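Local coordinates for protein dihydroorotate dehydrogenase (Schistosoma mansoni, PDB 6UY4) that probably catalyses the quinone-dependent oxidation of (S)-dihydroorotate to orotate with FMN as cofactor, a step of de novo pyrimidine biosynthesis, at residues 76-81 with 325-330; 135-140 with 353-358; 181-186 with 219-224. One frame throughout, in Å; residues are numbered along the deposited sequence.

Contact 1 of 3, residues 76-81 with 325-330; sequences KVFGLE and AIPLIG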
loop_
_atom_site.group_PDB
_atom_site.type_symbol
_atom_site.label_atom_id
_atom_site.label_comp_id
_atom_site.label_asym_id
_atom_site.label_seq_id
_atom_site.Cartn_x
_atom_site.Cartn_y
_atom_site.Cartn_z
ATOM N N LYS A 76 14.214 -9.845 -9.334
ATOM C CA LYS A 76 14.996 -9.789 -8.103
ATOM C C LYS A 76 15.087 -8.335 -7.662
ATOM O O LYS A 76 15.733 -7.520 -8.329
ATOM C CB LYS A 76 16.389 -10.389 -8.304
ATOM C CG LYS A 76 16.385 -11.889 -8.553
ATOM C CD LYS A 76 17.778 -12.407 -8.863
ATOM C CE LYS A 76 18.303 -11.839 -10.172
ATOM N NZ LYS A 76 19.651 -12.378 -10.506
ATOM N N VAL A 77 14.432 -8.009 -6.550
ATOM C CA VAL A 77 14.448 -6.667 -5.983
ATOM C C VAL A 77 14.905 -6.772 -4.535
ATOM O O VAL A 77 14.425 -7.637 -3.791
ATOM C CB VAL A 77 13.068 -5.988 -6.070
ATOM C CG1 VAL A 77 13.157 -4.540 -5.622
ATOM C CG2 VAL A 77 12.520 -6.077 -7.488
ATOM N N PHE A 78 15.831 -5.895 -4.138
ATOM C CA PHE A 78 16.458 -5.938 -2.815
ATOM C C PHE A 78 17.087 -7.302 -2.539
ATOM O O PHE A 78 17.121 -7.761 -1.395
ATOM C CB PHE A 78 15.467 -5.580 -1.704
ATOM C CG PHE A 78 14.676 -4.333 -1.971
ATOM C CD1 PHE A 78 15.307 -3.106 -2.085
ATOM C CD2 PHE A 78 13.298 -4.387 -2.093
ATOM C CE1 PHE A 78 14.579 -1.957 -2.329
ATOM C CE2 PHE A 78 12.563 -3.242 -2.336
ATOM C CZ PHE A 78 13.205 -2.025 -2.454
ATOM N N GLY A 79 17.582 -7.959 -3.586
ATOM C CA GLY A 79 18.130 -9.292 -3.446
ATOM C C GLY A 79 17.118 -10.373 -3.150
ATOM O O GLY A 79 17.512 -11.484 -2.781
ATOM N N LEU A 80 15.827 -10.089 -3.297
ATOM C CA LEU A 80 14.765 -11.042 -3.011
ATOM C C LEU A 80 14.131 -11.517 -4.311
ATOM O O LEU A 80 13.950 -10.732 -5.247
ATOM C CB LEU A 80 13.696 -10.420 -2.109
ATOM C CG LEU A 80 14.154 -9.985 -0.715
ATOM C CD1 LEU A 80 13.028 -9.280 0.020
ATOM C CD2 LEU A 80 14.647 -11.183 0.077
ATOM N N GLU A 81 13.791 -12.800 -4.361
ATOM C CA GLU A 81 13.188 -13.399 -5.544
ATOM C C GLU A 81 11.679 -13.179 -5.513
ATOM O O GLU A 81 11.013 -13.539 -4.534
ATOM C CB GLU A 81 13.518 -14.890 -5.615
ATOM C CG GLU A 81 12.787 -15.642 -6.709
ATOM C CD GLU A 81 13.063 -17.132 -6.670
ATOM O OE1 GLU A 81 13.941 -17.556 -5.889
ATOM O OE2 GLU A 81 12.398 -17.880 -7.419
ATOM N N ALA A 325 18.451 5.287 -9.111
ATOM C CA ALA A 325 19.418 4.754 -8.158
ATOM C C ALA A 325 18.791 3.732 -7.215
ATOM O O ALA A 325 19.448 2.757 -6.833
ATOM C CB ALA A 325 20.052 5.893 -7.360
ATOM N N ILE A 326 17.535 3.933 -6.828
ATOM C CA ILE A 326 16.877 3.041 -5.877
ATOM C C ILE A 326 15.641 2.422 -6.520
ATOM O O ILE A 326 15.011 3.050 -7.383
ATOM C CB ILE A 326 16.517 3.781 -4.578
ATOM C CG1 ILE A 326 15.660 5.013 -4.877
ATOM C CG2 ILE A 326 17.779 4.173 -3.821
ATOM C CD1 ILE A 326 15.220 5.767 -3.637
ATOM N N PRO A 327 15.270 1.197 -6.148
ATOM C CA PRO A 327 14.057 0.589 -6.708
ATOM C C PRO A 327 12.807 1.363 -6.318
ATOM O O PRO A 327 12.737 1.989 -5.258
ATOM C CB PRO A 327 14.052 -0.818 -6.100
ATOM C CG PRO A 327 15.474 -1.081 -5.735
ATOM C CD PRO A 327 16.036 0.245 -5.327
ATOM N N LEU A 328 11.808 1.309 -7.195
ATOM C CA LEU A 328 10.540 1.988 -6.984
ATOM C C LEU A 328 9.395 0.994 -7.122
ATOM O O LEU A 328 9.472 0.034 -7.891
ATOM C CB LEU A 328 10.351 3.140 -7.976
ATOM C CG LEU A 328 11.442 4.211 -7.971
ATOM C CD1 LEU A 328 11.154 5.262 -9.028
ATOM C CD2 LEU A 328 11.559 4.847 -6.597
ATOM N N ILE A 329 8.329 1.239 -6.366
ATOM C CA ILE A 329 7.130 0.411 -6.391
ATOM C C ILE A 329 5.975 1.291 -6.844
ATOM O O ILE A 329 5.526 2.173 -6.100
ATOM C CB ILE A 329 6.839 -0.229 -5.027
ATOM C CG1 ILE A 329 7.993 -1.143 -4.610
ATOM C CG2 ILE A 329 5.533 -1.003 -5.072
ATOM C CD1 ILE A 329 7.734 -1.907 -3.326
ATOM N N GLY A 330 5.498 1.061 -8.064
ATOM C CA GLY A 330 4.377 1.817 -8.588
ATOM C C GLY A 330 3.046 1.311 -8.078
ATOM O O GLY A 330 2.676 0.158 -8.321
#
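Pro327 comes in obliquely at the outer end of the Phe78 ring, while Val77 CG1 lies over one face of that ring, 3.5 Å above its plane and offset toward the rim. Here a short beta hairpin, strands 75-77 and 80-82, presses on the start of strand 328-331, one of the parallel strands of the alpha/beta barrel. The hairpin illustrates how a TIM-type barrel can be covered by an added element at the end where its strands begin.

Its tip is a type I' turn from Val77 to Leu80, closed by Val77 N to Leu80 O (3.1 Å) and Leu80 N to Val77 O (2.9 Å). Both central residues, Phe78 and Gly79, have positive phi, and this tight reversal carries the aromatic residue to the point of the hairpin. With chi1 at -49°, Phe78 CG stands anti to its carbonyl carbon, and the ring reaches across to the proline although its CB does not aim there. Phe78 CE1 meets Pro327 CG at 3.6 Å, the closest approach between the two segments. The ring also touches Pro237 and Leu239, so it spans the beginnings of two barrel strands, and Val77 rests in addition on Leu350 of strand 350-353. The interaction between the segments is wholly apolar: two hydrocarbon side chains close over one pyrrolidine ring, whose residue is itself tied through its backbone to Met268. Pro327 CB lies in the angle between them, 3.9 Å from Val77 CG1 and 3.9 Å from Phe78 CZ.

Contact 2 of 3, residues 135-140 with 353-358; sequences EAVVNR and LYTSFV. With FMN (flavin mononucleotide), chain G; QLA (2-[(4-fluorophenyl)amino]-3-hydroxynaphthalene-1,4-dione), chain B.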
loop_
_atom_site.group_PDB
_atom_site.type_symbol
_atom_site.label_atom_id
_atom_site.label_comp_id
_atom_site.label_asym_id
_atom_site.label_seq_id
_atom_site.Cartn_x
_atom_site.Cartn_y
_atom_site.Cartn_z
ATOM N N GLU A 135 -15.043 2.675 -10.500
ATOM C CA GLU A 135 -14.196 1.633 -9.914
ATOM C C GLU A 135 -13.190 2.241 -8.938
ATOM O O GLU A 135 -11.986 1.985 -8.998
ATOM C CB GLU A 135 -13.488 0.818 -10.998
ATOM C CG GLU A 135 -14.425 0.032 -11.904
ATOM C CD GLU A 135 -13.681 -0.909 -12.834
ATOM O OE1 GLU A 135 -12.492 -1.191 -12.570
ATOM O OE2 GLU A 135 -14.282 -1.366 -13.829
ATOM N N ALA A 136 -13.705 3.062 -8.026
ATOM C CA ALA A 136 -12.886 3.806 -7.084
ATOM C C ALA A 136 -13.402 3.598 -5.666
ATOM O O ALA A 136 -14.521 3.127 -5.445
ATOM C CB ALA A 136 -12.865 5.302 -7.425
ATOM N N VAL A 137 -12.559 3.956 -4.699
ATOM C CA VAL A 137 -12.886 3.868 -3.279
ATOM C C VAL A 137 -12.370 5.123 -2.587
ATOM O O VAL A 137 -11.253 5.577 -2.853
ATOM C CB VAL A 137 -12.288 2.601 -2.628
ATOM C CG1 VAL A 137 -12.517 2.608 -1.122
ATOM C CG2 VAL A 137 -12.881 1.342 -3.244
ATOM N N VAL A 138 -13.193 5.689 -1.706
ATOM C CA VAL A 138 -12.806 6.807 -0.850
ATOM C C VAL A 138 -12.823 6.316 0.592
ATOM O O VAL A 138 -13.851 5.821 1.073
ATOM C CB VAL A 138 -13.738 8.014 -1.032
ATOM C CG1 VAL A 138 -13.388 9.107 -0.032
ATOM C CG2 VAL A 138 -13.657 8.540 -2.457
ATOM N N ASN A 139 -11.691 6.449 1.283
ATOM C CA ASN A 139 -11.550 5.941 2.639
ATOM C C ASN A 139 -10.891 6.983 3.533
ATOM O O ASN A 139 -10.091 7.804 3.076
ATOM C CB ASN A 139 -10.724 4.644 2.674
ATOM C CG ASN A 139 -9.232 4.903 2.815
ATOM O OD1 ASN A 139 -8.697 4.939 3.924
ATOM N ND2 ASN A 139 -8.554 5.085 1.687
ATOM N N ARG A 140 -11.241 6.931 4.819
ATOM C CA ARG A 140 -10.624 7.756 5.852
ATOM C C ARG A 140 -10.508 6.921 7.129
ATOM O O ARG A 140 -10.997 7.281 8.196
ATOM C CB ARG A 140 -11.419 9.041 6.085
ATOM C CG ARG A 140 -12.915 8.835 6.276
ATOM C CD ARG A 140 -13.586 10.105 6.778
ATOM N NE ARG A 140 -15.024 9.933 6.971
ATOM C CZ ARG A 140 -15.949 10.309 6.092
ATOM N NH1 ARG A 140 -15.589 10.882 4.952
ATOM N NH2 ARG A 140 -17.234 10.113 6.354
ATOM N N LEU A 353 -1.456 -3.090 -5.871
ATOM C CA LEU A 353 -2.834 -2.702 -6.135
ATOM C C LEU A 353 -3.666 -2.935 -4.882
ATOM O O LEU A 353 -3.212 -3.543 -3.909
ATOM C CB LEU A 353 -3.410 -3.468 -7.334
ATOM C CG LEU A 353 -3.394 -5.000 -7.299
ATOM C CD1 LEU A 353 -4.663 -5.565 -6.668
ATOM C CD2 LEU A 353 -3.191 -5.567 -8.697
ATOM N N TYR A 354 -4.903 -2.446 -4.922
ATOM C CA TYR A 354 -5.818 -2.576 -3.795
ATOM C C TYR A 354 -7.258 -2.487 -4.283
ATOM O O TYR A 354 -8.037 -3.430 -4.115
ATOM C CB TYR A 354 -5.537 -1.490 -2.750
ATOM C CG TYR A 354 -6.225 -1.675 -1.411
ATOM C CD1 TYR A 354 -5.483 -1.817 -0.250
ATOM C CD2 TYR A 354 -7.613 -1.691 -1.305
ATOM C CE1 TYR A 354 -6.098 -1.976 0.972
ATOM C CE2 TYR A 354 -8.235 -1.856 -0.085
ATOM C CZ TYR A 354 -7.472 -1.999 1.051
ATOM O OH TYR A 354 -8.085 -2.160 2.273
ATOM N N THR A 355 -7.615 -1.351 -4.885
ATOM C CA THR A 355 -9.004 -1.117 -5.264
ATOM C C THR A 355 -9.459 -2.084 -6.348
ATOM O O THR A 355 -10.585 -2.594 -6.299
ATOM C CB THR A 355 -9.184 0.329 -5.723
ATOM O OG1 THR A 355 -8.796 1.219 -4.669
ATOM C CG2 THR A 355 -10.632 0.595 -6.092
ATOM N N SER A 356 -8.602 -2.354 -7.336
ATOM C CA SER A 356 -8.962 -3.313 -8.372
ATOM C C SER A 356 -9.166 -4.711 -7.809
ATOM O O SER A 356 -9.885 -5.512 -8.415
ATOM C CB SER A 356 -7.896 -3.341 -9.466
ATOM O OG SER A 356 -6.619 -3.620 -8.925
ATOM N N PHE A 357 -8.553 -5.026 -6.666
ATOM C CA PHE A 357 -8.843 -6.293 -6.006
ATOM C C PHE A 357 -10.257 -6.311 -5.439
ATOM O O PHE A 357 -10.871 -7.379 -5.337
ATOM C CB PHE A 357 -7.818 -6.558 -4.903
ATOM C CG PHE A 357 -8.028 -7.857 -4.176
ATOM C CD1 PHE A 357 -8.695 -7.886 -2.963
ATOM C CD2 PHE A 357 -7.556 -9.046 -4.704
ATOM C CE1 PHE A 357 -8.889 -9.077 -2.290
ATOM C CE2 PHE A 357 -7.747 -10.241 -4.035
ATOM C CZ PHE A 357 -8.414 -10.255 -2.826
ATOM N N VAL A 358 -10.791 -5.143 -5.073
ATOM C CA VAL A 358 -12.162 -5.074 -4.579
ATOM C C VAL A 358 -13.152 -5.303 -5.715
ATOM O O VAL A 358 -14.152 -6.013 -5.553
ATOM C CB VAL A 358 -12.406 -3.725 -3.876
ATOM C CG1 VAL A 358 -13.882 -3.545 -3.557
ATOM C CG2 VAL A 358 -11.566 -3.622 -2.614
HETATM N N1 FMN G . -1.725 2.710 2.504
HETATM C C2 FMN G . -0.822 2.613 3.544
HETATM O O2 FMN G . 0.362 2.889 3.359
HETATM N N3 FMN G . -1.243 2.204 4.793
HETATM C C4 FMN G . -2.570 1.892 5.009
HETATM O O4 FMN G . -2.945 1.528 6.123
HETATM C C4A FMN G . -3.482 1.989 3.965
HETATM N N5 FMN G . -4.809 1.679 4.176
HETATM C C5A FMN G . -5.713 1.772 3.138
HETATM C C6 FMN G . -7.050 1.455 3.357
HETATM C C7 FMN G . -7.967 1.549 2.318
HETATM C C7M FMN G . -9.408 1.208 2.560
HETATM C C8 FMN G . -7.547 1.959 1.056
HETATM C C8M FMN G . -8.536 2.061 -0.068
HETATM C C9 FMN G . -6.210 2.276 0.839
HETATM C C9A FMN G . -5.288 2.183 1.877
HETATM N N10 FMN G . -3.955 2.493 1.668
HETATM C C10 FMN G . -3.055 2.399 2.710
HETATM C "C1'" FMN G . -3.471 2.943 0.323
HETATM C "C2'" FMN G . -3.090 1.745 -0.538
HETATM O "O2'" FMN G . -2.152 0.944 0.145
HETATM C "C3'" FMN G . -2.480 2.196 -1.858
HETATM O "O3'" FMN G . -1.433 3.106 -1.607
HETATM C "C4'" FMN G . -3.507 2.851 -2.777
HETATM O "O4'" FMN G . -4.812 2.418 -2.460
HETATM C "C5'" FMN G . -3.185 2.468 -4.212
HETATM O "O5'" FMN G . -4.237 2.824 -5.072
HETATM P P FMN G . -5.047 1.655 -5.821
HETATM O O1P FMN G . -6.063 2.297 -6.732
HETATM O O2P FMN G . -4.100 0.780 -6.608
HETATM O O3P FMN G . -5.766 0.830 -4.785
HETATM C C1 QLA B . -12.845 -4.949 0.723
HETATM O O1 QLA B . -11.771 -5.048 1.291
HETATM C C2 QLA B . -13.555 -6.197 0.308
HETATM O O2 QLA B . -12.990 -7.339 0.672
HETATM C C3 QLA B . -14.751 -6.116 -0.444
HETATM O O3 QLA B . -16.561 -4.738 -1.163
HETATM C C4 QLA B . -14.555 -8.316 -1.586
HETATM C C5 QLA B . -13.347 -8.096 -2.232
HETATM C C6 QLA B . -12.641 -9.149 -2.788
HETATM C C7 QLA B . -13.155 -10.410 -2.672
HETATM C C8 QLA B . -14.335 -10.671 -2.034
HETATM C C9 QLA B . -15.038 -9.613 -1.481
HETATM C C10 QLA B . -15.424 -4.782 -0.624
HETATM C C11 QLA B . -14.708 -3.564 -0.199
HETATM C C12 QLA B . -15.276 -2.322 -0.453
HETATM C C13 QLA B . -14.619 -1.170 -0.070
HETATM C C14 QLA B . -13.388 -1.247 0.570
HETATM C C15 QLA B . -12.816 -2.475 0.828
HETATM C C16 QLA B . -13.470 -3.641 0.443
HETATM F F1 QLA B . -12.462 -11.448 -3.215
HETATM N N1 QLA B . -15.268 -7.229 -1.005
#
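Thr355 and Val137 meet methyl to methyl, CG2 to CG2 at 3.7 Å, and the same threonine methyl lies 3.5 Å from Glu135 O. This close-packed part is set where Glu135 and Ala136 both face Trp131 in a G1 beta bulge. The other branch of Thr355 serves the cofactor. A chi1 of -58° sends CG2 toward the strand and leaves OG1 beside the backbone N, so that the hydroxyl and the backbone N-H can donate to one phosphate oxygen of FMN: Thr355 N to O3P at 2.9 Å (159° at the hydrogen) and Thr355 OG1 to O3P at 3.1 Å. That hydroxyl is also hydrogen-bonded to Ser303 OG, which in turn bonds Val137 O and so ties the threonine to the strand. The phosphate is held where strand 350-353 runs into helix 355-360, at the C-terminal end of the barrel strands, as in other FMN-binding TIM barrels.

The two segments also sandwich the dimethylbenzene end of the flavin. Tyr354 lays its ring under it, with FMN C8 3.9 Å above the tyrosine plane; Asn139 covers the opposite face, its amide nearly parallel to the flavin and its CG 3.6 Å from FMN C7. Away from Thr355 the segments part: Val358 CG1 stays 5.0 Å from Val137 CG2, and the inhibitor packs against Val358 instead, QLA C11 lying 3.5 Å from Val358 CG1. Glu135 is partly exposed, with a long, weak ion pair to Lys32.

Strand 136-139 lies between strands 128-131 and 301-304 of a small antiparallel sheet, and helix 355-360 is flanked by helix 364-376.

Contact 3 of 3, residues 181-186 with 219-224; sequences ADYVAG and RDLLSK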
loop_
_atom_site.group_PDB
_atom_site.type_symbol
_atom_site.label_atom_id
_atom_site.label_comp_id
_atom_site.label_asym_id
_atom_site.label_seq_id
_atom_site.Cartn_x
_atom_site.Cartn_y
_atom_site.Cartn_z
ATOM N N ALA A 181 9.734 8.400 17.144
ATOM C CA ALA A 181 10.019 7.298 18.058
ATOM C C ALA A 181 9.138 6.092 17.754
ATOM O O ALA A 181 9.574 4.945 17.905
ATOM C CB ALA A 181 9.831 7.752 19.504
ATOM N N ASP A 182 7.897 6.333 17.324
ATOM C CA ASP A 182 7.016 5.231 16.950
ATOM C C ASP A 182 7.533 4.509 15.714
ATOM O O ASP A 182 7.489 3.274 15.646
ATOM C CB ASP A 182 5.598 5.745 16.712
ATOM C CG ASP A 182 4.939 6.246 17.981
ATOM O OD1 ASP A 182 5.663 6.509 18.966
ATOM O OD2 ASP A 182 3.697 6.367 17.997
ATOM N N TYR A 183 8.022 5.260 14.724
ATOM C CA TYR A 183 8.591 4.633 13.537
ATOM C C TYR A 183 9.854 3.853 13.877
ATOM O O TYR A 183 10.077 2.760 13.346
ATOM C CB TYR A 183 8.881 5.688 12.469
ATOM C CG TYR A 183 7.642 6.356 11.914
ATOM C CD1 TYR A 183 6.730 5.642 11.148
ATOM C CD2 TYR A 183 7.390 7.703 12.145
ATOM C CE1 TYR A 183 5.601 6.245 10.635
ATOM C CE2 TYR A 183 6.260 8.316 11.635
ATOM C CZ TYR A 183 5.370 7.582 10.881
ATOM O OH TYR A 183 4.245 8.186 10.369
ATOM N N VAL A 184 10.688 4.398 14.766
ATOM C CA VAL A 184 11.897 3.693 15.184
ATOM C C VAL A 184 11.536 2.415 15.931
ATOM O O VAL A 184 12.158 1.365 15.731
ATOM C CB VAL A 184 12.788 4.619 16.036
ATOM C CG1 VAL A 184 13.906 3.830 16.696
ATOM C CG2 VAL A 184 13.363 5.735 15.177
ATOM N N ALA A 185 10.522 2.482 16.798
ATOM C CA ALA A 185 10.083 1.286 17.512
ATOM C C ALA A 185 9.583 0.223 16.542
ATOM O O ALA A 185 9.818 -0.974 16.747
ATOM C CB ALA A 185 8.996 1.645 18.524
ATOM N N GLY A 186 8.901 0.641 15.476
ATOM C CA GLY A 186 8.455 -0.314 14.475
ATOM C C GLY A 186 9.609 -0.955 13.725
ATOM O O GLY A 186 9.578 -2.152 13.429
ATOM N N ARG A 219 14.489 14.503 7.423
ATOM C CA ARG A 219 15.883 14.095 7.564
ATOM C C ARG A 219 16.156 13.560 8.963
ATOM O O ARG A 219 16.895 12.583 9.131
ATOM C CB ARG A 219 16.807 15.271 7.247
ATOM C CG ARG A 219 18.275 14.894 7.132
ATOM C CD ARG A 219 19.162 16.129 7.067
ATOM N NE ARG A 219 18.785 17.032 5.982
ATOM C CZ ARG A 219 19.280 16.970 4.749
ATOM N NH1 ARG A 219 20.175 16.044 4.435
ATOM N NH2 ARG A 219 18.880 17.837 3.828
ATOM N N ASP A 220 15.567 14.192 9.980
ATOM C CA ASP A 220 15.698 13.688 11.342
ATOM C C ASP A 220 15.059 12.312 11.482
ATOM O O ASP A 220 15.629 11.415 12.116
ATOM C CB ASP A 220 15.067 14.674 12.324
ATOM C CG ASP A 220 14.729 14.035 13.653
ATOM O OD1 ASP A 220 15.650 13.857 14.478
ATOM O OD2 ASP A 220 13.542 13.706 13.869
ATOM N N LEU A 221 13.875 12.129 10.894
ATOM C CA LEU A 221 13.198 10.838 10.967
ATOM C C LEU A 221 14.033 9.746 10.309
ATOM O O LEU A 221 14.253 8.680 10.894
ATOM C CB LEU A 221 11.818 10.934 10.315
ATOM C CG LEU A 221 11.063 9.622 10.091
ATOM C CD1 LEU A 221 10.770 8.929 11.411
ATOM C CD2 LEU A 221 9.776 9.873 9.320
ATOM N N LEU A 222 14.516 9.999 9.089
ATOM C CA LEU A 222 15.305 8.992 8.387
ATOM C C LEU A 222 16.618 8.706 9.101
ATOM O O LEU A 222 17.110 7.573 9.056
ATOM C CB LEU A 222 15.569 9.436 6.949
ATOM C CG LEU A 222 14.341 9.540 6.043
ATOM C CD1 LEU A 222 14.757 9.837 4.611
ATOM C CD2 LEU A 222 13.515 8.266 6.115
ATOM N N SER A 223 17.198 9.707 9.763
ATOM C CA SER A 223 18.451 9.490 10.479
ATOM C C SER A 223 18.256 8.516 11.635
ATOM O O SER A 223 19.017 7.554 11.788
ATOM C CB SER A 223 19.007 10.824 10.978
ATOM O OG SER A 223 20.274 10.652 11.586
ATOM N N LYS A 224 17.233 8.750 12.461
ATOM C CA LYS A 224 16.968 7.857 13.583
ATOM C C LYS A 224 16.523 6.480 13.103
ATOM O O LYS A 224 16.882 5.461 13.705
ATOM C CB LYS A 224 15.911 8.469 14.501
ATOM C CG LYS A 224 16.351 9.745 15.198
ATOM C CD LYS A 224 15.194 10.387 15.946
ATOM C CE LYS A 224 15.647 11.608 16.725
ATOM N NZ LYS A 224 14.492 12.376 17.271
#
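Tyr183 overlaps Leu221 along one side of its ring: the leucine methyl CD1 approaches obliquely, 3.7 Å from Tyr183 CD2 and 3.9 Å from Tyr183 CB. Leu221 reaches this place because its CG is anti to the backbone N (chi1 170°), which swings one methyl over to the tyrosine even though the CB does not point that way. Neighbouring helices of an alpha/beta barrel thus meet through a few interleaved side chains, buried on the side of Tyr183 and open to solvent on the other.

At the outer end, Val184 meets the lysine at its CB, Val184 CG2 packing 3.8 Å from Lys224 CB with the two side chains crossing at about a right angle. Beyond CB the lysine chain runs extended, away from Val184 and past Thr180 at the start of helix 179-190, and Lys224 NZ pairs with Asp220 OD1 at 3.4 Å, a salt bridge one turn back along the same helix. Val184 also touches Val225 and Ala228, and Leu221 touches Thr180, which continues the interface in both helices.

Helix 179-190 follows barrel strand 165-170, and helix 215-230 follows strand 196-200; Leu222 of the latter helix turns instead to Val257 of helix 248-259, the next in sequence.

In the fold
The three contacts sample different parts of one barrel. Contact 2 holds the cofactor phosphate and flanks the flavin, and it also lines the inhibitor pocket. Contact 1 lies across the chain's centre from it, about 24 Å between centres, at the end where the strands begin; even so, the side chain of Phe78 is about 11 Å from that of Lys241, an FMN-binding residue. Contact 3 belongs to the outer helical layer, about 29 Å from contact 2 by centres, yet Tyr183 reaches inward to about 10 Å from FMN and about 5 Å from the side chain of Asn200, another FMN-binding residue. Along the chain, contacts 1 and 2 interlock, and both enclose contact 3.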